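Local coordinates for uncharacterized protein (Nostoc punctiforme, PDB 2QDR) that is of unknown function but adopts a cupin-type double-stranded beta-helix fold and is a putative dioxygenase, at residues F55-T58 with N59-M62; Q128-K131 with H132-S135; K207-L210 with R211-I214; Y248-G252 with D253-V257. All coordinates share one frame; numbering follows the deposited sequence. Where two conformers were deposited one is given.

Contact 1 of 4, residues F55-T58 with N59-M62; sequences FFDT and NTVM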
loop_
_atom_site.group_PDB
_atom_site.type_symbol
_atom_site.label_atom_id
_atom_site.label_comp_id
_atom_site.label_asym_id
_atom_site.label_seq_id
_atom_site.Cartn_x
_atom_site.Cartn_y
_atom_site.Cartn_z
ATOM N N PHE A 55 -9.956 -29.716 -26.509
ATOM C CA PHE A 55 -8.549 -29.874 -26.198
ATOM C C PHE A 55 -7.943 -30.973 -27.054
ATOM O O PHE A 55 -8.574 -32.012 -27.250
ATOM C CB PHE A 55 -8.346 -30.297 -24.743
ATOM C CG PHE A 55 -9.168 -29.531 -23.742
ATOM C CD1 PHE A 55 -9.160 -28.149 -23.730
ATOM C CD2 PHE A 55 -9.841 -30.201 -22.712
ATOM C CE1 PHE A 55 -9.890 -27.426 -22.779
ATOM C CE2 PHE A 55 -10.565 -29.491 -21.736
ATOM C CZ PHE A 55 -10.590 -28.098 -21.778
ATOM N N PHE A 56 -6.719 -30.769 -27.540
ATOM C CA PHE A 56 -6.037 -31.793 -28.345
ATOM C C PHE A 56 -4.518 -31.595 -28.442
ATOM O O PHE A 56 -3.999 -30.488 -28.281
ATOM C CB PHE A 56 -6.643 -31.906 -29.753
ATOM C CG PHE A 56 -6.659 -30.628 -30.527
ATOM C CD1 PHE A 56 -7.755 -29.777 -30.457
ATOM C CD2 PHE A 56 -5.599 -30.291 -31.360
ATOM C CE1 PHE A 56 -7.790 -28.604 -31.188
ATOM C CE2 PHE A 56 -5.624 -29.113 -32.095
ATOM C CZ PHE A 56 -6.724 -28.272 -32.015
ATOM N N ASP A 57 -3.834 -32.706 -28.703
ATOM C CA ASP A 57 -2.400 -32.755 -28.841
ATOM C C ASP A 57 -2.080 -32.310 -30.256
ATOM O O ASP A 57 -2.544 -32.930 -31.207
ATOM C CB ASP A 57 -1.906 -34.190 -28.589
ATOM C CG ASP A 57 -0.381 -34.329 -28.570
ATOM O OD1 ASP A 57 0.358 -33.324 -28.677
ATOM O OD2 ASP A 57 0.083 -35.485 -28.436
ATOM N N THR A 58 -1.302 -31.236 -30.398
ATOM C CA THR A 58 -0.905 -30.734 -31.723
ATOM C C THR A 58 0.059 -31.702 -32.443
ATOM O O THR A 58 0.136 -31.663 -33.676
ATOM C CB THR A 58 -0.299 -29.306 -31.670
ATOM O OG1 THR A 58 0.869 -29.281 -30.830
ATOM C CG2 THR A 58 -1.330 -28.312 -31.146
ATOM N N ASN A 59 0.779 -32.549 -31.690
ATOM C CA ASN A 59 1.671 -33.556 -32.272
ATOM C C ASN A 59 0.901 -34.478 -33.227
ATOM O O ASN A 59 1.394 -34.793 -34.301
ATOM C CB ASN A 59 2.338 -34.436 -31.202
ATOM C CG ASN A 59 3.318 -33.684 -30.301
ATOM O OD1 ASN A 59 4.052 -32.809 -30.733
ATOM N ND2 ASN A 59 3.374 -34.096 -29.050
ATOM N N THR A 60 -0.311 -34.881 -32.828
ATOM C CA THR A 60 -1.169 -35.779 -33.624
ATOM C C THR A 60 -1.957 -35.087 -34.759
ATOM O O THR A 60 -2.600 -35.777 -35.557
ATOM C CB THR A 60 -2.165 -36.551 -32.721
ATOM O OG1 THR A 60 -3.084 -35.636 -32.111
ATOM C CG2 THR A 60 -1.414 -37.330 -31.643
ATOM N N VAL A 61 -1.939 -33.752 -34.822
ATOM C CA VAL A 61 -2.604 -33.021 -35.899
ATOM C C VAL A 61 -1.738 -33.256 -37.115
ATOM O O VAL A 61 -0.505 -33.235 -37.002
ATOM C CB VAL A 61 -2.723 -31.508 -35.640
ATOM C CG1 VAL A 61 -3.271 -30.765 -36.878
ATOM C CG2 VAL A 61 -3.602 -31.229 -34.423
HETATM N N MSE A 62 -2.377 -33.455 -38.264
HETATM C CA MSE A 62 -1.596 -33.757 -39.466
HETATM C C MSE A 62 -0.792 -32.552 -39.959
HETATM O O MSE A 62 -1.261 -31.416 -40.041
HETATM C CB MSE A 62 -2.426 -34.377 -40.589
HETATM C CG MSE A 62 -1.513 -34.854 -41.718
HETATM SE SE MSE A 62 -2.201 -36.359 -42.667
HETATM C CE MSE A 62 -2.246 -37.695 -41.191
#
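Just past the end of strand 54-57 the backbone turns from Asp57 into Val61, and Thr58, Asn59 and Thr60 take helix-like backbone angles before Val61 extends again. Asp57 works at both of its ends. Its carbonyl O accepts a side-chain to backbone hydrogen bond from the hydroxyl of Thr60, OG1 to O 2.9 Å, with the donor tilted 24° from the carbonyl plane, and a weak bond from Thr60 N at 3.4 Å. Its carboxylate reaches Asn59: with CG anti to the backbone N (chi1 -174°), OD1 lies 3.1 Å from Asn59 N and takes that N-H from above the carboxylate plane. This bond makes an Asx turn. The Asn59 amide is turned 72° against the carboxylate, and its OD1 is bonded to Arg95. One step on, Thr58 O receives Val61 N at 3.2 Å, while the Thr58 hydroxyl is hydrogen-bonded to Asp259 O. On the apolar side of the turn, Val61 CG2 meets the Phe56 ring obliquely, 3.7 Å from CE2. Tyr261 and Ile44 add to the packing round that ring. The carboxylate thus takes one N-H and the carbonyl O a hydroxyl and a weak N-H, which implies that side chain and backbone of Asp57 together hold the turn leading out of the strand, probably with the negative charge partly offset by the N-H it accepts.

Contact 2 of 4, residues Q128-K131 with H132-S135; sequences QLNK and HSYS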
loop_
_atom_site.group_PDB
_atom_site.type_symbol
_atom_site.label_atom_id
_atom_site.label_comp_id
_atom_site.label_asym_id
_atom_site.label_seq_id
_atom_site.Cartn_x
_atom_site.Cartn_y
_atom_site.Cartn_z
ATOM N N GLN A 128 16.279 -10.442 -33.910
ATOM C CA GLN A 128 16.203 -11.878 -33.644
ATOM C C GLN A 128 14.989 -12.151 -32.787
ATOM O O GLN A 128 14.624 -11.338 -31.958
ATOM C CB GLN A 128 17.383 -12.435 -32.836
ATOM C CG GLN A 128 18.783 -12.371 -33.429
ATOM C CD GLN A 128 19.813 -13.104 -32.536
ATOM O OE1 GLN A 128 19.473 -13.653 -31.483
ATOM N NE2 GLN A 128 21.068 -13.102 -32.961
ATOM N N LEU A 129 14.395 -13.319 -32.972
ATOM C CA LEU A 129 13.260 -13.779 -32.196
ATOM C C LEU A 129 13.620 -15.199 -31.810
ATOM O O LEU A 129 13.356 -16.131 -32.568
ATOM C CB LEU A 129 11.973 -13.743 -33.006
ATOM C CG LEU A 129 11.398 -12.410 -33.457
ATOM C CD1 LEU A 129 10.170 -12.655 -34.309
ATOM C CD2 LEU A 129 11.030 -11.576 -32.282
ATOM N N ASN A 130 14.277 -15.351 -30.661
ATOM C CA ASN A 130 14.702 -16.668 -30.159
ATOM C C ASN A 130 13.539 -17.335 -29.400
ATOM O O ASN A 130 12.403 -16.900 -29.544
ATOM C CB ASN A 130 16.016 -16.562 -29.333
ATOM C CG ASN A 130 15.846 -15.835 -27.998
ATOM O OD1 ASN A 130 14.911 -15.044 -27.801
ATOM N ND2 ASN A 130 16.783 -16.083 -27.078
ATOM N N LYS A 131 13.819 -18.381 -28.620
ATOM C CA LYS A 131 12.805 -19.107 -27.847
ATOM C C LYS A 131 11.855 -18.181 -27.064
ATOM O O LYS A 131 12.298 -17.335 -26.291
ATOM C CB LYS A 131 13.512 -20.091 -26.889
ATOM C CG LYS A 131 12.596 -20.928 -26.004
ATOM C CD LYS A 131 13.347 -21.850 -25.066
ATOM C CE LYS A 131 12.374 -22.627 -24.194
ATOM N NZ LYS A 131 13.078 -23.424 -23.164
ATOM N N HIS A 132 10.558 -18.331 -27.313
ATOM C CA HIS A 132 9.478 -17.562 -26.649
ATOM C C HIS A 132 9.469 -16.047 -26.983
ATOM O O HIS A 132 8.914 -15.240 -26.232
ATOM C CB HIS A 132 9.493 -17.840 -25.129
ATOM C CG HIS A 132 9.193 -19.266 -24.772
ATOM N ND1 HIS A 132 8.499 -19.605 -23.635
ATOM C CD2 HIS A 132 9.378 -20.425 -25.452
ATOM C CE1 HIS A 132 8.371 -20.919 -23.575
ATOM N NE2 HIS A 132 8.889 -21.441 -24.672
ATOM N N SER A 133 10.070 -15.672 -28.114
ATOM C CA SER A 133 10.059 -14.280 -28.556
ATOM C C SER A 133 8.738 -14.121 -29.317
ATOM O O SER A 133 8.231 -15.088 -29.890
ATOM C CB SER A 133 11.273 -13.929 -29.395
ATOM O OG SER A 133 12.448 -14.053 -28.613
ATOM N N TYR A 134 8.195 -12.911 -29.296
ATOM C CA TYR A 134 6.912 -12.593 -29.900
ATOM C C TYR A 134 6.952 -11.374 -30.776
ATOM O O TYR A 134 7.717 -10.450 -30.515
ATOM C CB TYR A 134 5.884 -12.330 -28.774
ATOM C CG TYR A 134 4.539 -11.787 -29.225
ATOM C CD1 TYR A 134 3.596 -12.623 -29.797
ATOM C CD2 TYR A 134 4.216 -10.438 -29.076
ATOM C CE1 TYR A 134 2.382 -12.140 -30.238
ATOM C CE2 TYR A 134 2.994 -9.944 -29.501
ATOM C CZ TYR A 134 2.077 -10.803 -30.086
ATOM O OH TYR A 134 0.846 -10.349 -30.513
ATOM N N SER A 135 6.101 -11.374 -31.798
ATOM C CA SER A 135 5.957 -10.239 -32.696
ATOM C C SER A 135 4.525 -10.126 -33.191
ATOM O O SER A 135 3.878 -11.147 -33.436
ATOM C CB SER A 135 6.876 -10.331 -33.914
ATOM O OG SER A 135 6.602 -9.251 -34.805
#
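Ser133 sits tightly against Leu129 and Asn130, its CB 3.4 Å from Leu129 CA and 3.7 Å from Leu129 CD2. Its hydroxyl lies beside the backbone N (chi1 -64°), which brings OG within 3.0 Å of Asn130 O. Ser133 N reaches the same Asn130 O, also at 3.0 Å. Both donors come from one face of the carbonyl plane, OG well above it (57°) and N less tilted (31°), so one backbone oxygen is gripped twice by one residue. The N-H bond closes a type II beta turn from Asn130 to Ser133, with His132 at positive phi, and the turn carries the chain from strand 127-129 into strand 133-137 of the cupin-type beta fold. Asn130 OD1, 2.8 Å from Ser133 OG, is bonded to Lys190 NZ. Farther along, Leu129 CD1 makes a looser approach to Ser135 CB at 4.1 Å. The outer side of the turn is different in kind: Lys131, extended throughout, runs alongside the His132 ring and points the same way, with CE 3.7 Å from NE2 and no polar bond between the two. Its ammonium instead forms a salt bridge with Asp276 of the third subunit, and His227 of that subunit meets the His132 ring nearly at right angles.

Contact 3 of 4, residues K207-L210 with R211-I214; sequences KKWL and RKDI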
loop_
_atom_site.group_PDB
_atom_site.type_symbol
_atom_site.label_atom_id
_atom_site.label_comp_id
_atom_site.label_asym_id
_atom_site.label_seq_id
_atom_site.Cartn_x
_atom_site.Cartn_y
_atom_site.Cartn_z
ATOM N N LYS A 207 1.142 -13.521 -14.703
ATOM C CA LYS A 207 0.861 -13.202 -16.082
ATOM C C LYS A 207 1.936 -12.314 -16.717
ATOM O O LYS A 207 2.582 -11.525 -16.027
ATOM C CB LYS A 207 -0.481 -12.466 -16.028
ATOM C CG LYS A 207 -1.375 -12.413 -17.244
ATOM C CD LYS A 207 -2.580 -11.513 -16.876
ATOM C CE LYS A 207 -3.727 -11.491 -17.891
ATOM N NZ LYS A 207 -4.607 -12.686 -17.812
ATOM N N LYS A 208 2.157 -12.489 -18.019
ATOM C CA LYS A 208 3.088 -11.665 -18.803
ATOM C C LYS A 208 2.367 -11.165 -20.030
ATOM O O LYS A 208 2.234 -11.907 -21.006
ATOM C CB LYS A 208 4.342 -12.393 -19.275
ATOM C CG LYS A 208 5.468 -12.465 -18.305
ATOM C CD LYS A 208 6.635 -13.203 -18.945
ATOM C CE LYS A 208 7.771 -13.327 -17.978
ATOM N NZ LYS A 208 8.985 -13.941 -18.565
ATOM N N TRP A 209 1.905 -9.919 -19.993
ATOM C CA TRP A 209 1.231 -9.346 -21.155
ATOM C C TRP A 209 2.166 -9.115 -22.326
ATOM O O TRP A 209 3.210 -8.502 -22.168
ATOM C CB TRP A 209 0.575 -8.009 -20.818
ATOM C CG TRP A 209 -0.662 -8.148 -20.066
ATOM C CD1 TRP A 209 -0.808 -8.253 -18.720
ATOM C CD2 TRP A 209 -1.965 -8.198 -20.623
ATOM N NE1 TRP A 209 -2.133 -8.364 -18.399
ATOM C CE2 TRP A 209 -2.870 -8.326 -19.556
ATOM C CE3 TRP A 209 -2.460 -8.141 -21.929
ATOM C CZ2 TRP A 209 -4.245 -8.412 -19.753
ATOM C CZ3 TRP A 209 -3.815 -8.209 -22.122
ATOM C CH2 TRP A 209 -4.697 -8.344 -21.038
ATOM N N LEU A 210 1.783 -9.627 -23.491
ATOM C CA LEU A 210 2.539 -9.449 -24.723
ATOM C C LEU A 210 1.880 -8.391 -25.619
ATOM O O LEU A 210 2.579 -7.665 -26.345
ATOM C CB LEU A 210 2.647 -10.767 -25.460
ATOM C CG LEU A 210 3.267 -11.943 -24.705
ATOM C CD1 LEU A 210 3.246 -13.188 -25.608
ATOM C CD2 LEU A 210 4.678 -11.638 -24.207
ATOM N N ARG A 211 0.545 -8.315 -25.594
ATOM C CA ARG A 211 -0.195 -7.334 -26.390
ATOM C C ARG A 211 -1.610 -7.165 -25.832
ATOM O O ARG A 211 -2.219 -8.136 -25.403
ATOM C CB ARG A 211 -0.258 -7.752 -27.858
ATOM C CG ARG A 211 -0.947 -6.726 -28.800
ATOM C CD ARG A 211 -0.981 -7.233 -30.240
ATOM N NE ARG A 211 -1.803 -8.442 -30.319
ATOM C CZ ARG A 211 -3.107 -8.488 -30.570
ATOM N NH1 ARG A 211 -3.826 -7.394 -30.826
ATOM N NH2 ARG A 211 -3.711 -9.669 -30.586
ATOM N N LYS A 212 -2.128 -5.939 -25.889
ATOM C CA LYS A 212 -3.463 -5.612 -25.395
ATOM C C LYS A 212 -4.261 -4.846 -26.468
ATOM O O LYS A 212 -3.764 -3.869 -27.011
ATOM C CB LYS A 212 -3.321 -4.811 -24.091
ATOM C CG LYS A 212 -4.614 -4.612 -23.294
ATOM C CD LYS A 212 -4.411 -3.902 -21.932
ATOM C CE LYS A 212 -3.567 -4.705 -20.920
ATOM N NZ LYS A 212 -3.394 -3.997 -19.609
ATOM N N ASP A 213 -5.479 -5.310 -26.785
ATOM C CA ASP A 213 -6.375 -4.676 -27.781
ATOM C C ASP A 213 -6.840 -3.337 -27.309
ATOM O O ASP A 213 -6.691 -3.000 -26.133
ATOM C CB ASP A 213 -7.694 -5.450 -27.976
ATOM C CG ASP A 213 -7.523 -6.809 -28.582
ATOM O OD1 ASP A 213 -6.613 -7.004 -29.411
ATOM O OD2 ASP A 213 -8.372 -7.674 -28.276
ATOM N N ILE A 214 -7.449 -2.587 -28.219
ATOM C CA ILE A 214 -8.043 -1.308 -27.872
ATOM C C ILE A 214 -9.307 -1.623 -27.003
ATOM O O ILE A 214 -9.722 -0.792 -26.187
ATOM C CB ILE A 214 -8.336 -0.446 -29.126
ATOM C CG1 ILE A 214 -8.506 1.041 -28.735
ATOM C CG2 ILE A 214 -9.539 -1.023 -29.919
ATOM C CD1 ILE A 214 -8.407 2.031 -29.913
#
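The torsions of both side chains bring Trp209 and Lys212 together: the indole CG lies beside the backbone N (chi1 -76°), and the lysine leaves with CG anti to its N before bending at chi3 (-65°), which folds CE over the ring. That residues three apart can meet on one side of a strand is explained by a classic beta bulge, in which Leu210 and Arg211 both face Val219 of strand 218-224; the helix-like psi of Leu210 marks the kink. Lys212 CE stands 3.6 Å from the centroid of the six-membered ring, almost on its normal, as a CH-pi contact. The charged NZ is higher, 4.5 Å from that centroid, in cation-pi geometry over the same face. At the indole edge, in the ring plane, Arg211 O approaches CE3. Replacing Trp209 by an alanine would probably cost the Lys212 ammonium its aromatic face and let the lysine chain turn more freely. Val292 of the second subunit packs on both residues, which places the pair at a subunit boundary. Arg211, on the other side of the strand from Trp209, forms a salt bridge through NH2 with Glu114, while NH1 makes a second one, to Asp213 OD1, whose hydrogen bond is weak. The N-H...O angle there is only 126°, with Arg211 NH1 3.1 Å from Asp213 OD1.

Contact 4 of 4, residues Y248-G252 with D253-V257; sequences YCDVG and DYRIV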
loop_
_atom_site.group_PDB
_atom_site.type_symbol
_atom_site.label_atom_id
_atom_site.label_comp_id
_atom_site.label_asym_id
_atom_site.label_seq_id
_atom_site.Cartn_x
_atom_site.Cartn_y
_atom_site.Cartn_z
ATOM N N TYR A 248 2.039 -29.069 -16.916
ATOM C CA TYR A 248 0.711 -29.594 -17.238
ATOM C C TYR A 248 -0.397 -28.950 -16.451
ATOM O O TYR A 248 -0.161 -28.242 -15.485
ATOM C CB TYR A 248 0.598 -31.109 -16.953
ATOM C CG TYR A 248 0.326 -31.515 -15.499
ATOM C CD1 TYR A 248 1.369 -31.729 -14.597
ATOM C CD2 TYR A 248 -0.985 -31.733 -15.042
ATOM C CE1 TYR A 248 1.115 -32.114 -13.291
ATOM C CE2 TYR A 248 -1.236 -32.104 -13.731
ATOM C CZ TYR A 248 -0.175 -32.296 -12.863
ATOM O OH TYR A 248 -0.390 -32.675 -11.564
ATOM N N CYS A 249 -1.615 -29.250 -16.876
ATOM C CA CYS A 249 -2.813 -28.801 -16.183
ATOM C C CYS A 249 -3.986 -29.705 -16.524
ATOM O O CYS A 249 -4.378 -29.819 -17.686
ATOM C CB CYS A 249 -3.172 -27.359 -16.491
ATOM S SG CYS A 249 -4.614 -26.854 -15.530
ATOM N N ASP A 250 -4.496 -30.390 -15.504
ATOM C CA ASP A 250 -5.643 -31.265 -15.655
ATOM C C ASP A 250 -6.833 -30.346 -15.681
ATOM O O ASP A 250 -6.925 -29.469 -14.842
ATOM C CB ASP A 250 -5.796 -32.267 -14.501
ATOM C CG ASP A 250 -4.642 -33.245 -14.403
ATOM O OD1 ASP A 250 -3.934 -33.453 -15.396
ATOM O OD2 ASP A 250 -4.455 -33.841 -13.332
ATOM N N VAL A 251 -7.687 -30.496 -16.684
ATOM C CA VAL A 251 -8.909 -29.712 -16.795
ATOM C C VAL A 251 -9.978 -30.792 -17.021
ATOM O O VAL A 251 -10.137 -31.324 -18.118
ATOM C CB VAL A 251 -8.817 -28.560 -17.838
ATOM C CG1 VAL A 251 -8.221 -29.019 -19.175
ATOM C CG2 VAL A 251 -10.180 -27.908 -18.015
ATOM N N GLY A 252 -10.654 -31.157 -15.931
ATOM C CA GLY A 252 -11.655 -32.202 -15.950
ATOM C C GLY A 252 -10.836 -33.469 -15.935
ATOM O O GLY A 252 -9.882 -33.569 -15.176
ATOM N N ASP A 253 -11.182 -34.413 -16.799
ATOM C CA ASP A 253 -10.437 -35.683 -16.898
ATOM C C ASP A 253 -9.406 -35.670 -18.068
ATOM O O ASP A 253 -8.830 -36.709 -18.376
ATOM C CB ASP A 253 -11.389 -36.910 -16.925
ATOM C CG ASP A 253 -12.436 -36.840 -18.024
ATOM O OD1 ASP A 253 -12.625 -35.746 -18.617
ATOM O OD2 ASP A 253 -13.095 -37.877 -18.271
ATOM N N TYR A 254 -9.159 -34.501 -18.676
ATOM C CA TYR A 254 -8.182 -34.338 -19.750
ATOM C C TYR A 254 -6.960 -33.689 -19.141
ATOM O O TYR A 254 -7.099 -32.767 -18.339
ATOM C CB TYR A 254 -8.709 -33.437 -20.871
ATOM C CG TYR A 254 -7.797 -33.352 -22.088
ATOM C CD1 TYR A 254 -6.765 -32.411 -22.169
ATOM C CD2 TYR A 254 -7.980 -34.210 -23.169
ATOM C CE1 TYR A 254 -5.936 -32.344 -23.306
ATOM C CE2 TYR A 254 -7.155 -34.159 -24.293
ATOM C CZ TYR A 254 -6.145 -33.229 -24.360
ATOM O OH TYR A 254 -5.354 -33.202 -25.481
ATOM N N ARG A 255 -5.773 -34.162 -19.514
ATOM C CA ARG A 255 -4.519 -33.592 -19.020
ATOM C C ARG A 255 -3.786 -32.876 -20.155
ATOM O O ARG A 255 -3.275 -33.521 -21.076
ATOM C CB ARG A 255 -3.612 -34.644 -18.391
ATOM C CG ARG A 255 -2.260 -34.040 -17.964
ATOM C CD ARG A 255 -1.368 -34.895 -17.102
ATOM N NE ARG A 255 -1.944 -35.219 -15.800
ATOM C CZ ARG A 255 -1.256 -35.707 -14.768
ATOM N NH1 ARG A 255 0.055 -35.955 -14.842
ATOM N NH2 ARG A 255 -1.895 -35.950 -13.629
ATOM N N ILE A 256 -3.706 -31.548 -20.044
ATOM C CA ILE A 256 -3.023 -30.721 -21.021
ATOM C C ILE A 256 -1.545 -30.716 -20.656
ATOM O O ILE A 256 -1.218 -30.291 -19.564
ATOM C CB ILE A 256 -3.544 -29.266 -21.027
ATOM C CG1 ILE A 256 -5.050 -29.226 -21.283
ATOM C CG2 ILE A 256 -2.803 -28.395 -22.088
ATOM C CD1 ILE A 256 -5.637 -27.810 -21.289
ATOM N N VAL A 257 -0.680 -31.175 -21.564
ATOM C CA VAL A 257 0.783 -31.194 -21.366
ATOM C C VAL A 257 1.435 -30.445 -22.528
ATOM O O VAL A 257 0.723 -29.958 -23.396
ATOM C CB VAL A 257 1.364 -32.628 -21.225
ATOM C CG1 VAL A 257 0.762 -33.304 -20.040
ATOM C CG2 VAL A 257 1.119 -33.478 -22.469
#
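Arg255 NE donates to Asp250 OD1 at 2.7 Å, using the syn lone pair of that oxygen although the acceptor sits 31° out of the guanidinium plane. A second, weak bond runs from Arg255 NH2 to Asp250 OD2 at 3.3 Å, so the salt bridge spans both carboxylate oxygens. The bend of the arginine chain at chi3 (-63°) also lays its guanidinium on the Tyr248 ring, with planes 14° apart and Arg255 CZ 4.1 Å from the ring centroid. With an alanine for Asp250, Arg255 is likely to lose its acidic mate and its guanidinium to be held less firmly over the tyrosine. These three residues share one face of a beta hairpin closed by a type II' turn from Val251 to Tyr254, where Gly252 takes a positive phi. Backbone bonds pair Cys249 with Ile256 in both directions, and Val251 N reaches Tyr254 O at 2.9 Å, nearly straight. On the other face Val251 CG1 packs on Ile256 CD1 at 3.6 Å, and the Ile256 side chain comes about 3 Å from a bound unidentified ligand. Strand 248-251 is flanked by strand 268-275, whose His273 touches Cys249 and Val251, while the Tyr254 hydroxyl bonds to His260 of strand 260-264.

Overall arrangement
Along the chain the four contacts follow in series, each a local turn, bulge or hairpin within the all-beta fold. Contacts 1 and 4 lie on the same side of the chain's centre, 14 Å apart between centres, and touch where Phe55 and Phe56 pack against Tyr254, joining strand 54-57 to the hairpin 248-257. Contacts 2 and 3, 16 Å apart between centres, meet through a probable hydrogen bond between Arg211 NE and Tyr134 OH. The two pairs stay separate: contacts 1 and 3 share a seven-stranded sheet yet sit on opposite sides of the chain's centre, their own centres about 26 Å apart. Contacts 2 and 3 also meet neighbouring subunits, so this pair links the fold to the assembly.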